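Serine Recombinase (Sulfolobus solfataricus, PDB 3LHF) probably binds DNA and exchanges its strands as a serine recombinase encoded by a transposon, this chain being its resolvase-type catalytic domain. Local coordinates at residues I5-V10 against V66-P71. The protein carries 1 engineered substitution. Numbering follows the deposited sequence.
Sequences ILYARV and VVVAYP
Ile5 and Val67 are joined within a parallel ladder in which Val67 bonds to the neighbouring strand through both of its backbone polar atoms. Val67 N donates to Ile5 O over 2.6 Å, meeting the carbonyl almost head-on at a C=O...N angle of 175°. Two residues on, Tyr7 N returns the bond to Val67 O at 3.1 Å, here tilted out of the carbonyl plane.

The next rung is a worked example of water replacing a direct bond where strands part. The axes diverge by 36°, and 66-71 leaves the sheet after Val68; a water bridges the gap, donating to Tyr7 O at 2.7 Å and accepting from Ala69 N at 3.2 Å.

Tyr7 carries most of the side-chain packing on its face of the sheet. Its CB touches Val66 CG1 at 4.2 Å and lies 3.9 Å from Val68 CG1. With CG anti to the backbone N (chi1 177°), the ring leads away from the valine strand, yet its CD1 edge still meets the same Val68 methyl, which lies near the ring plane. The side chain also touches Ile37 of strand 35-40 and Phe51 and Leu54 of helix 49-58, and the OH at the tip is hydrogen-bonded to Asp39 OD2. On the other face, Leu6 and Val67 run side by side, Leu6 CD2 resting 4.1 Å from Val67 CB, while Glu27 of helix 16-29 packs on Leu6.

All six touching residues are buried. Strands 3-10 and 63-68 form the middle pair of a parallel sheet of order 2-1-3-4, with helices 16-29 and 49-58 on opposite faces: the three-layer alpha/beta core characteristic of the resolvase catalytic domain.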
loop_
_atom_site.group_PDB
_atom_site.type_symbol
_atom_site.label_atom_id
_atom_site.label_comp_id
_atom_site.label_asym_id
_atom_site.label_seq_id
_atom_site.Cartn_x
_atom_site.Cartn_y
_atom_site.Cartn_z
ATOM N N ILE D 5 -14.290 -4.538 -15.518
ATOM C CA ILE D 5 -13.017 -4.155 -16.061
ATOM C C ILE D 5 -11.966 -5.237 -15.978
ATOM O O ILE D 5 -11.769 -5.853 -14.960
ATOM C CB ILE D 5 -12.482 -2.923 -15.368
ATOM C CG1 ILE D 5 -13.607 -1.922 -15.123
ATOM C CG2 ILE D 5 -11.358 -2.325 -16.150
ATOM C CD1 ILE D 5 -14.086 -1.226 -16.327
ATOM N N LEU D 6 -11.282 -5.429 -17.083
ATOM C CA LEU D 6 -10.129 -6.254 -17.131
ATOM C C LEU D 6 -8.917 -5.352 -16.932
ATOM O O LEU D 6 -8.643 -4.517 -17.752
ATOM C CB LEU D 6 -10.070 -6.926 -18.491
ATOM C CG LEU D 6 -11.155 -7.908 -18.926
ATOM C CD1 LEU D 6 -10.800 -8.533 -20.210
ATOM C CD2 LEU D 6 -11.372 -8.962 -17.927
ATOM N N TYR D 7 -8.211 -5.512 -15.824
ATOM C CA TYR D 7 -7.031 -4.713 -15.543
ATOM C C TYR D 7 -5.768 -5.519 -15.566
ATOM O O TYR D 7 -5.638 -6.483 -14.869
ATOM C CB TYR D 7 -7.109 -3.995 -14.199
ATOM C CG TYR D 7 -5.837 -3.245 -13.908
ATOM C CD1 TYR D 7 -4.757 -3.876 -13.340
ATOM C CD2 TYR D 7 -5.698 -1.919 -14.250
ATOM C CE1 TYR D 7 -3.610 -3.226 -13.099
ATOM C CE2 TYR D 7 -4.547 -1.261 -14.009
ATOM C CZ TYR D 7 -3.502 -1.920 -13.425
ATOM O OH TYR D 7 -2.338 -1.277 -13.176
ATOM N N ALA D 8 -4.826 -5.098 -16.373
ATOM C CA ALA D 8 -3.619 -5.848 -16.573
ATOM C C ALA D 8 -2.387 -4.979 -16.498
ATOM O O ALA D 8 -2.417 -3.853 -16.898
ATOM C CB ALA D 8 -3.683 -6.551 -17.868
ATOM N N ARG D 9 -1.317 -5.525 -15.952
ATOM C CA ARG D 9 -0.062 -4.834 -15.828
ATOM C C ARG D 9 1.104 -5.789 -15.927
ATOM O O ARG D 9 1.012 -6.913 -15.519
ATOM C CB ARG D 9 -0.012 -4.123 -14.489
ATOM C CG ARG D 9 1.162 -3.256 -14.317
ATOM C CD ARG D 9 1.391 -2.959 -12.881
ATOM N NE ARG D 9 1.318 -4.152 -12.054
ATOM C CZ ARG D 9 2.343 -4.931 -11.741
ATOM N NH1 ARG D 9 3.545 -4.676 -12.180
ATOM N NH2 ARG D 9 2.148 -5.978 -10.987
ATOM N N VAL D 10 2.204 -5.322 -16.476
ATOM C CA VAL D 10 3.462 -6.009 -16.380
ATOM C C VAL D 10 4.479 -4.979 -16.025
ATOM O O VAL D 10 4.298 -3.819 -16.288
ATOM C CB VAL D 10 3.899 -6.703 -17.660
ATOM C CG1 VAL D 10 2.889 -7.687 -18.119
ATOM C CG2 VAL D 10 4.229 -5.723 -18.715
ATOM N N VAL D 66 -13.987 -5.590 -11.157
ATOM C CA VAL D 66 -12.669 -5.539 -11.745
ATOM C C VAL D 66 -12.089 -6.915 -11.708
ATOM O O VAL D 66 -12.132 -7.555 -10.706
ATOM C CB VAL D 66 -11.712 -4.674 -10.973
ATOM C CG1 VAL D 66 -10.411 -4.585 -11.694
ATOM C CG2 VAL D 66 -12.287 -3.324 -10.721
ATOM N N VAL D 67 -11.527 -7.349 -12.809
ATOM C CA VAL D 67 -10.885 -8.634 -12.868
ATOM C C VAL D 67 -9.398 -8.564 -13.216
ATOM O O VAL D 67 -9.028 -7.983 -14.203
ATOM C CB VAL D 67 -11.574 -9.465 -13.887
ATOM C CG1 VAL D 67 -11.109 -10.851 -13.825
ATOM C CG2 VAL D 67 -13.046 -9.352 -13.715
ATOM N N VAL D 68 -8.565 -9.183 -12.398
ATOM C CA VAL D 68 -7.133 -9.265 -12.635
ATOM C C VAL D 68 -6.626 -10.683 -12.538
ATOM O O VAL D 68 -7.234 -11.501 -11.919
ATOM C CB VAL D 68 -6.370 -8.451 -11.654
ATOM C CG1 VAL D 68 -6.736 -7.039 -11.795
ATOM C CG2 VAL D 68 -6.619 -8.957 -10.261
ATOM N N ALA D 69 -5.544 -10.974 -13.226
ATOM C CA ALA D 69 -4.932 -12.294 -13.225
ATOM C C ALA D 69 -4.315 -12.773 -11.900
ATOM O O ALA D 69 -4.390 -13.925 -11.574
ATOM C CB ALA D 69 -3.950 -12.411 -14.341
ATOM N N TYR D 70 -3.680 -11.860 -11.184
ATOM C CA TYR D 70 -3.160 -12.071 -9.854
ATOM C C TYR D 70 -3.471 -10.820 -9.057
ATOM O O TYR D 70 -3.648 -9.768 -9.614
ATOM C CB TYR D 70 -1.650 -12.263 -9.872
ATOM C CG TYR D 70 -1.106 -13.274 -10.833
ATOM C CD1 TYR D 70 -1.263 -14.623 -10.628
ATOM C CD2 TYR D 70 -0.396 -12.876 -11.923
ATOM C CE1 TYR D 70 -0.753 -15.529 -11.495
ATOM C CE2 TYR D 70 0.116 -13.770 -12.779
ATOM C CZ TYR D 70 -0.061 -15.093 -12.569
ATOM O OH TYR D 70 0.464 -15.966 -13.463
ATOM N N PRO D 71 -3.493 -10.918 -7.746
ATOM C CA PRO D 71 -3.698 -9.736 -6.921
ATOM C C PRO D 71 -2.514 -8.805 -7.081
ATOM O O PRO D 71 -2.589 -7.631 -6.834
ATOM C CB PRO D 71 -3.773 -10.309 -5.532
ATOM C CG PRO D 71 -4.248 -11.625 -5.731
ATOM C CD PRO D 71 -3.619 -12.130 -6.947
HETATM O O HOH W 1 -4.461 -8.823 -15.292
#